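Local coordinates for protein putative phosphatase (DUF442) (Shewanella putrefaciens CN-32, PDB 3GXH) that probably removes phosphate groups from substrates not yet identified, as a member of the tyrosine and dual-specificity phosphatase superfamily, at residues 20-25 and 98-103; 44-49 and 68-73. One frame throughout, in Å; residues are numbered along the deposited sequence.

Contact 1 of 2, residues 20-25 and 98-103; sequences PQLLSS and KDVLVH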
ATOM      1  N   PRO A  20       9.334  -8.925   3.951  1.00 21.23           N
ATOM      2  CA  PRO A  20      10.543  -8.188   4.317  1.00 19.60           C
ATOM      3  C   PRO A  20      10.825  -6.894   3.493  1.00 17.50           C
ATOM      4  O   PRO A  20      11.349  -5.933   4.110  1.00 22.83           O
ATOM      5  CB  PRO A  20      11.647  -9.255   4.170  1.00 21.92           C
ATOM      6  CG  PRO A  20      10.897 -10.533   4.611  1.00 21.71           C
ATOM      7  CD  PRO A  20       9.548 -10.385   3.940  1.00 21.60           C
ATOM      8  N   GLN A  21      10.428  -6.838   2.223  1.00 18.41           N
ATOM      9  CA  GLN A  21      10.543  -5.581   1.394  1.00 16.16           C
ATOM     10  C   GLN A  21       9.228  -4.812   1.068  1.00 14.32           C
ATOM     11  O   GLN A  21       9.213  -3.976   0.164  1.00 14.18           O
ATOM     12  CB  GLN A  21      11.260  -5.843   0.061  1.00 18.48           C
ATOM     13  CG  GLN A  21      12.661  -6.513   0.157  1.00 21.10           C
ATOM     14  CD  GLN A  21      13.361  -6.699  -1.250  1.00 18.10           C
ATOM     15  OE1 GLN A  21      12.868  -7.415  -2.137  1.00 29.10           O
ATOM     16  NE2 GLN A  21      14.419  -5.967  -1.455  1.00 23.38           N
ATOM     17  N   LEU A  22       8.117  -5.198   1.685  1.00 14.37           N
ATOM     18  CA  LEU A  22       6.850  -4.500   1.419  1.00 11.93           C
ATOM     19  C   LEU A  22       6.166  -4.158   2.738  1.00 12.50           C
ATOM     20  O   LEU A  22       5.780  -5.034   3.517  1.00 13.72           O
ATOM     21  CB  LEU A  22       5.893  -5.385   0.617  1.00 13.01           C
ATOM     22  CG  LEU A  22       4.592  -4.719   0.223  1.00 13.80           C
ATOM     23  CD1 LEU A  22       4.777  -3.472  -0.625  1.00 12.52           C
ATOM     24  CD2 LEU A  22       3.710  -5.822  -0.480  1.00 20.97           C
ATOM     25  N   LEU A  23       5.966  -2.861   2.960  1.00 12.60           N
ATOM     26  CA  LEU A  23       5.166  -2.307   4.011  1.00  9.84           C
ATOM     27  C   LEU A  23       3.859  -1.822   3.428  1.00 10.35           C
ATOM     28  O   LEU A  23       3.810  -1.352   2.292  1.00 10.55           O
ATOM     29  CB  LEU A  23       5.881  -1.132   4.640  1.00 11.89           C
ATOM     30  CG  LEU A  23       7.223  -1.386   5.286  1.00 15.13           C
ATOM     31  CD1 LEU A  23       7.805  -0.109   5.820  1.00 15.95           C
ATOM     32  CD2 LEU A  23       7.078  -2.449   6.399  1.00 24.90           C
ATOM     33  N   SER A  24       2.772  -1.920   4.195  1.00 10.45           N
ATOM     34  CA  SER A  24       1.505  -1.251   3.870  1.00 10.87           C
ATOM     35  C   SER A  24       1.147  -0.373   5.066  1.00  9.70           C
ATOM     36  O   SER A  24       1.472  -0.691   6.195  1.00 11.02           O
ATOM     37  CB  SER A  24       0.400  -2.251   3.546  1.00 11.74           C
ATOM     38  OG  SER A  24       0.036  -3.023   4.713  1.00 13.16           O
ATOM     39  N   SER A  25       0.482   0.740   4.825  1.00  9.53           N
ATOM     40  CA  SER A  25       0.063   1.599   5.921  1.00  9.53           C
ATOM     41  C   SER A  25      -1.035   2.542   5.558  1.00  9.61           C
ATOM     42  O   SER A  25      -1.454   2.658   4.402  1.00 10.08           O
ATOM     43  CB  SER A  25       1.247   2.404   6.464  1.00  9.55           C
ATOM     44  OG  SER A  25       1.647   3.494   5.644  1.00  9.86           O
ATOM     45  N   LYS A  98      13.584  -3.310  -4.507  1.00 15.12           N
ATOM     46  CA  LYS A  98      13.564  -2.152  -3.612  1.00 15.35           C
ATOM     47  C   LYS A  98      12.612  -2.378  -2.424  1.00 13.34           C
ATOM     48  O   LYS A  98      11.651  -3.153  -2.506  1.00 13.30           O
ATOM     49  CB  LYS A  98      13.135  -0.890  -4.368  1.00 15.37           C
ATOM     50  CG  LYS A  98      14.015  -0.514  -5.557  1.00 20.47           C
ATOM     51  CD  LYS A  98      15.353  -0.009  -5.088  1.00 24.15           C
ATOM     52  CE  LYS A  98      16.177   0.623  -6.230  1.00 32.76           C
ATOM     53  NZ  LYS A  98      17.610   0.772  -5.814  1.00 37.36           N
ATOM     54  N   ASP A  99      12.859  -1.646  -1.338  1.00 12.47           N
ATOM     55  CA  ASP A  99      11.937  -1.633  -0.205  1.00 12.47           C
ATOM     56  C   ASP A  99      10.840  -0.605  -0.449  1.00 11.75           C
ATOM     57  O   ASP A  99      11.138   0.553  -0.716  1.00 11.47           O
ATOM     58  CB  ASP A  99      12.659  -1.332   1.080  1.00 14.12           C
ATOM     59  CG  ASP A  99      13.528  -2.505   1.507  1.00 25.19           C
ATOM     60  OD1 ASP A  99      12.992  -3.609   1.665  1.00 28.39           O
ATOM     61  OD2 ASP A  99      14.734  -2.333   1.565  1.00 27.30           O
ATOM     62  N   VAL A 100       9.595  -1.057  -0.434  1.00 10.19           N
ATOM     63  CA  VAL A 100       8.432  -0.278  -0.852  1.00 10.03           C
ATOM     64  C   VAL A 100       7.443  -0.142   0.305  1.00 11.34           C
ATOM     65  O   VAL A 100       7.181  -1.104   1.052  1.00 11.09           O
ATOM     66  CB  VAL A 100       7.730  -0.980  -1.998  1.00 10.22           C
ATOM     67  CG1 VAL A 100       6.460  -0.218  -2.459  1.00 12.78           C
ATOM     68  CG2 VAL A 100       8.724  -1.222  -3.187  1.00 12.64           C
ATOM     69  N   LEU A 101       6.891   1.048   0.435  1.00 10.82           N
ATOM     70  CA  LEU A 101       5.660   1.268   1.198  1.00 10.32           C
ATOM     71  C   LEU A 101       4.517   1.533   0.251  1.00  9.64           C
ATOM     72  O   LEU A 101       4.670   2.429  -0.616  1.00 11.72           O
ATOM     73  CB  LEU A 101       5.809   2.504   2.107  1.00  9.63           C
ATOM     74  CG  LEU A 101       4.513   2.966   2.771  1.00  9.25           C
ATOM     75  CD1 LEU A 101       3.976   1.907   3.761  1.00 10.49           C
ATOM     76  CD2 LEU A 101       4.644   4.291   3.495  1.00 11.37           C
ATOM     77  N   VAL A 102       3.427   0.791   0.367  1.00 10.20           N
ATOM     78  CA  VAL A 102       2.190   1.167  -0.317  1.00  9.52           C
ATOM     79  C   VAL A 102       1.237   1.650   0.769  1.00 10.15           C
ATOM     80  O   VAL A 102       1.085   0.971   1.802  1.00 10.25           O
ATOM     81  CB  VAL A 102       1.625   0.057  -1.189  1.00 10.21           C
ATOM     82  CG1 VAL A 102       1.360  -1.262  -0.398  1.00 11.10           C
ATOM     83  CG2 VAL A 102       0.396   0.498  -1.981  1.00 11.53           C
ATOM     84  N   HIS A 103       0.617   2.800   0.570  1.00 10.30           N
ATOM     85  CA  HIS A 103      -0.264   3.349   1.599  1.00 10.29           C
ATOM     86  C   HIS A 103      -1.464   4.048   1.063  1.00  9.84           C
ATOM     87  O   HIS A 103      -1.555   4.399  -0.108  1.00 11.22           O
ATOM     88  CB  HIS A 103       0.529   4.306   2.507  1.00 10.11           C
ATOM     89  CG  HIS A 103       0.662   5.689   1.950  1.00  9.42           C
ATOM     90  ND1 HIS A 103      -0.322   6.649   2.163  1.00  9.97           N
ATOM     91  CD2 HIS A 103       1.632   6.292   1.224  1.00 10.16           C
ATOM     92  CE1 HIS A 103       0.055   7.774   1.558  1.00 10.94           C
ATOM     93  NE2 HIS A 103       1.214   7.580   0.964  1.00 10.79           N
TER
HETATM   94  O   HOH W   1      13.882  -5.364   3.422  1.00 26.93           O
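Gln21 and Asp99 meet with their side chains crossing at about a right angle, the amide and carboxylate planes standing 84° apart, so the flat ends do not stack. The touching falls to Asp99 OD1, which lies 3.2 Å from Gln21 CA and close to CB and CG, against the aliphatic root of the glutamine. One water donates to both this OD1 and Pro20 O. At the far end the His103 ring is approached obliquely by Ser25 OG, which sits 3.4 Å from His103 CB; the ring turns off from strand 22-25, with NE2 hydrogen-bonded to Glu59 OE2.

Between these ends, strands 22-25 and 100-103 run parallel. Leu23, opposite Leu101, bonds through N to Val100 O and through O to Val102 N, the residues flanking its partner. Val100 N donates to Gln21 O. The last bond, Ser25 N to Val102 O at 3.1 Å, is the most bent of the four (142° at the hydrogen).

In Leu22 chi1 sets CG anti to the backbone N and chi2 (59°) then places CD1, 4.1 Å from both Val100 CG1 and Val102 CG1, on a face closed by helices 82-94 and 108-120. On the reverse face Leu101 CD1 packs 3.7 Å from Leu23 CB and also meets Ser25 OG at 3.4 Å.

Strand 100-103 runs directly into Cys104 and the loop before helix 108-120, where phosphatases of this superfamily carry their phosphate-binding loop. Ser25 bonds through its backbone to Cys104 at the start of the loop, and buried Ser24 OG to Asn107 at its end, as well as to Gln16 and Gln18, so strand 22-25 touches both ends. The polar chemistry is consistent with strand 22-25 helping to hold the loop, as a second-shell element would.

Contact 2 of 2, residues 44-49 and 68-73; sequences VINLMP and MDYVYI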
ATOM      1  N   VAL A  44       7.736   5.081  -2.192  1.00  9.71           N
ATOM      2  CA  VAL A  44       6.427   5.191  -1.616  1.00  9.94           C
ATOM      3  C   VAL A  44       5.396   5.191  -2.733  1.00  9.64           C
ATOM      4  O   VAL A  44       5.530   6.023  -3.658  1.00 10.33           O
ATOM      5  CB  VAL A  44       6.273   6.490  -0.803  1.00  9.64           C
ATOM      6  CG1 VAL A  44       4.819   6.641  -0.313  1.00 10.59           C
ATOM      7  CG2 VAL A  44       7.229   6.488   0.402  1.00  9.95           C
ATOM      8  N   ILE A  45       4.440   4.272  -2.678  1.00 10.20           N
ATOM      9  CA  ILE A  45       3.338   4.143  -3.622  1.00 10.64           C
ATOM     10  C   ILE A  45       2.084   4.571  -2.893  1.00 10.50           C
ATOM     11  O   ILE A  45       1.676   3.945  -1.933  1.00 11.42           O
ATOM     12  CB  ILE A  45       3.211   2.728  -4.225  1.00 10.11           C
ATOM     13  CG1 ILE A  45       4.546   2.304  -4.853  1.00 10.85           C
ATOM     14  CG2 ILE A  45       2.028   2.711  -5.204  1.00 12.40           C
ATOM     15  CD1 ILE A  45       4.505   0.888  -5.386  1.00 13.03           C
ATOM     16  N   ASN A  46       1.499   5.685  -3.339  1.00  9.77           N
ATOM     17  CA  ASN A  46       0.353   6.330  -2.691  1.00  9.56           C
ATOM     18  C   ASN A  46      -0.885   6.040  -3.490  1.00 10.31           C
ATOM     19  O   ASN A  46      -0.982   6.378  -4.671  1.00 10.47           O
ATOM     20  CB  ASN A  46       0.590   7.830  -2.657  1.00  9.75           C
ATOM     21  CG  ASN A  46      -0.539   8.603  -2.033  1.00  9.70           C
ATOM     22  OD1 ASN A  46      -1.433   8.029  -1.352  1.00 10.60           O
ATOM     23  ND2 ASN A  46      -0.535   9.917  -2.313  1.00 10.77           N
ATOM     24  N   LEU A  47      -1.836   5.353  -2.842  1.00 10.79           N
ATOM     25  CA  LEU A  47      -3.161   5.006  -3.430  1.00 10.68           C
ATOM     26  C   LEU A  47      -4.281   5.970  -3.027  1.00 10.41           C
ATOM     27  O   LEU A  47      -5.406   5.799  -3.455  1.00 10.89           O
ATOM     28  CB  LEU A  47      -3.579   3.580  -3.046  1.00  9.73           C
ATOM     29  CG  LEU A  47      -2.585   2.468  -3.292  1.00 10.22           C
ATOM     30  CD1 LEU A  47      -3.162   1.131  -2.852  1.00 12.94           C
ATOM     31  CD2 LEU A  47      -2.079   2.390  -4.751  1.00 11.49           C
HETATM   32  N   MSE A  48      -3.961   6.933  -2.171  1.00 10.39           N
HETATM   33  CA  MSE A  48      -4.943   7.889  -1.679  0.70 10.32           C
HETATM   34  C   MSE A  48      -5.134   9.041  -2.649  1.00 11.60           C
HETATM   35  O   MSE A  48      -4.197   9.766  -2.918  1.00 10.97           O
HETATM   36  CB  MSE A  48      -4.467   8.418  -0.330  0.70 11.32           C
HETATM   37  CG  MSE A  48      -5.315   9.514   0.270  0.70 11.72           C
HETATM   38 SE   MSE A  48      -4.590  10.040   1.981  0.60  9.00          SE
HETATM   39  CE  MSE A  48      -6.111  11.059   2.667  0.70 12.17           C
ATOM     40  N   PRO A  49      -6.352   9.275  -3.129  1.00 10.48           N
ATOM     41  CA  PRO A  49      -6.553  10.422  -4.011  1.00 11.52           C
ATOM     42  C   PRO A  49      -6.157  11.743  -3.351  1.00 10.99           C
ATOM     43  O   PRO A  49      -6.514  12.037  -2.187  1.00 11.66           O
ATOM     44  CB  PRO A  49      -8.075  10.392  -4.286  1.00 12.54           C
ATOM     45  CG  PRO A  49      -8.461   8.969  -4.123  1.00 14.67           C
ATOM     46  CD  PRO A  49      -7.594   8.491  -2.976  1.00 12.03           C
HETATM   47  N   MSE A  68      13.220   9.580  -1.142  1.00 11.99           N
HETATM   48  CA  MSE A  68      12.609   8.405  -1.712  1.00 10.77           C
HETATM   49  C   MSE A  68      11.908   8.654  -3.033  1.00 11.03           C
HETATM   50  O   MSE A  68      11.644   9.811  -3.387  1.00 12.98           O
HETATM   51  CB  MSE A  68      11.581   7.836  -0.725  1.00 11.75           C
HETATM   52  CG  MSE A  68      12.188   7.380   0.565  1.00 13.42           C
HETATM   53 SE   MSE A  68      10.962   6.770   1.941  0.85  9.63          SE
HETATM   54  CE  MSE A  68      10.088   8.507   2.270  1.00 11.81           C
ATOM     55  N   ASP A  69      11.656   7.592  -3.783  1.00 11.57           N
ATOM     56  CA  ASP A  69      10.952   7.684  -5.048  1.00 11.05           C
ATOM     57  C   ASP A  69       9.453   7.665  -4.748  1.00 11.32           C
ATOM     58  O   ASP A  69       9.024   7.066  -3.759  1.00 11.69           O
ATOM     59  CB  ASP A  69      11.287   6.473  -5.941  1.00 12.08           C
ATOM     60  CG  ASP A  69      12.693   6.461  -6.431  1.00 21.90           C
ATOM     61  OD1 ASP A  69      13.314   7.523  -6.533  1.00 19.62           O
ATOM     62  OD2 ASP A  69      13.147   5.339  -6.749  1.00 28.43           O
ATOM     63  N   TYR A  70       8.667   8.356  -5.573  1.00  9.78           N
ATOM     64  CA  TYR A  70       7.252   8.540  -5.370  1.00  9.44           C
ATOM     65  C   TYR A  70       6.459   8.038  -6.573  1.00 10.13           C
ATOM     66  O   TYR A  70       6.754   8.412  -7.704  1.00 10.89           O
ATOM     67  CB  TYR A  70       6.966  10.036  -5.157  1.00 10.09           C
ATOM     68  CG  TYR A  70       5.512  10.337  -4.918  1.00  9.42           C
ATOM     69  CD1 TYR A  70       4.896   9.840  -3.780  1.00 10.85           C
ATOM     70  CD2 TYR A  70       4.750  11.075  -5.817  1.00 10.08           C
ATOM     71  CE1 TYR A  70       3.564  10.088  -3.505  1.00  9.72           C
ATOM     72  CE2 TYR A  70       3.411  11.335  -5.533  1.00  9.65           C
ATOM     73  CZ  TYR A  70       2.832  10.879  -4.364  1.00  9.52           C
ATOM     74  OH  TYR A  70       1.481  11.096  -4.085  1.00 12.21           O
ATOM     75  N   VAL A  71       5.470   7.199  -6.328  1.00  9.30           N
ATOM     76  CA  VAL A  71       4.510   6.707  -7.322  1.00  9.39           C
ATOM     77  C   VAL A  71       3.106   7.012  -6.839  1.00 10.19           C
ATOM     78  O   VAL A  71       2.755   6.640  -5.679  1.00 11.07           O
ATOM     79  CB  VAL A  71       4.699   5.202  -7.596  1.00 10.34           C
ATOM     80  CG1 VAL A  71       3.786   4.769  -8.739  1.00 12.85           C
ATOM     81  CG2 VAL A  71       6.161   4.840  -7.846  1.00 10.83           C
ATOM     82  N   TYR A  72       2.274   7.632  -7.682  1.00  8.29           N
ATOM     83  CA  TYR A  72       0.924   8.015  -7.336  1.00  9.00           C
ATOM     84  C   TYR A  72      -0.050   7.258  -8.226  1.00  9.55           C
ATOM     85  O   TYR A  72      -0.084   7.446  -9.427  1.00  9.65           O
ATOM     86  CB  TYR A  72       0.760   9.525  -7.545  1.00  8.76           C
ATOM     87  CG  TYR A  72      -0.617  10.072  -7.327  1.00  9.37           C
ATOM     88  CD1 TYR A  72      -1.279   9.861  -6.097  1.00 10.25           C
ATOM     89  CD2 TYR A  72      -1.260  10.780  -8.289  1.00  9.19           C
ATOM     90  CE1 TYR A  72      -2.489  10.429  -5.879  1.00  9.50           C
ATOM     91  CE2 TYR A  72      -2.535  11.316  -8.073  1.00 10.45           C
ATOM     92  CZ  TYR A  72      -3.136  11.134  -6.857  1.00 10.67           C
ATOM     93  OH  TYR A  72      -4.411  11.680  -6.636  1.00 11.60           O
ATOM     94  N   ILE A  73      -0.837   6.380  -7.612  1.00  9.40           N
ATOM     95  CA  ILE A  73      -1.855   5.557  -8.256  1.00 10.82           C
ATOM     96  C   ILE A  73      -3.146   5.720  -7.460  1.00 10.51           C
ATOM     97  O   ILE A  73      -3.479   4.859  -6.629  1.00 10.97           O
ATOM     98  CB  ILE A  73      -1.389   4.075  -8.392  1.00 10.94           C
ATOM     99  CG1 ILE A  73      -0.074   3.971  -9.129  1.00 10.97           C
ATOM    100  CG2 ILE A  73      -2.482   3.216  -9.098  1.00 13.79           C
ATOM    101  CD1 ILE A  73       0.570   2.606  -9.131  1.00 13.79           C
TER
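Asn46 and Tyr70 form the side-chain hydrogen bond of this pairing: Asn46 ND2 donates to Tyr70 OH at 2.9 Å, nearly straight (173°) and within the amide plane, although amide and ring planes are turned 47° from each other. The other end of the amide is also occupied. Asn46 OD1 accepts from Met48 N at 2.9 Å, with the donor well above the carbonyl plane, an Asx turn that bends the chain as the strand ends. With CG placed anti to the backbone N (chi1 179°), the bonds at ND2 and OD1 should fix the rotation about CB-CG. The asparagine backbone joins in, its N donating to Val71 O and its O accepting from Ile73 N, while Val44 links in the same way to Asp69 O and Val71 N.

Strands 43-46 and 69-72 are parallel neighbours in a beta-alpha-beta unit, and the intervening helix 59-65 lays Glu59 against Val44, Asn46 and Tyr70.

On the same face as Asn46 and Tyr70, Val44 CG2 touches the selenomethionine Met68 at CE, 4.0 Å away. Beyond the turn, Met48 O lies in the plane of the Tyr72 ring at its edge, 3.5 Å from CE1, and Tyr72 OH is hydrogen-bonded to Asp50 N. On the opposite face Ile45 runs beside Val71 and Ile73, with CG1 4.0 Å from Val71 CB, under helix 82-94. Leu47 CD2 lies 4.1 Å from Ile73 CB.

After helix 3-7 and strand 16-19 the chain reaches residues 20-25, then passes through helix 30-38 to residues 44-49. Contact 2 closes the shorter loop, when the chain returns through helix 59-65 to pair residues 68-73 with 44-49. Helix 82-94 then leads to residues 98-103, which close the longer loop of contact 1, so contact 2 is nested inside it. The two meet where strand 100-103 slots between 22-25 and 43-46: Leu101 O is 2.8 Å from Ile45 N, a probable hydrogen bond, and His103 CE1 packs 3.3 Å from Asn46 OD1. With the 100-103/43-46 bonds they join the four parallel strands of a mixed sheet, 69-72 at one edge and antiparallel 16-19 at the other.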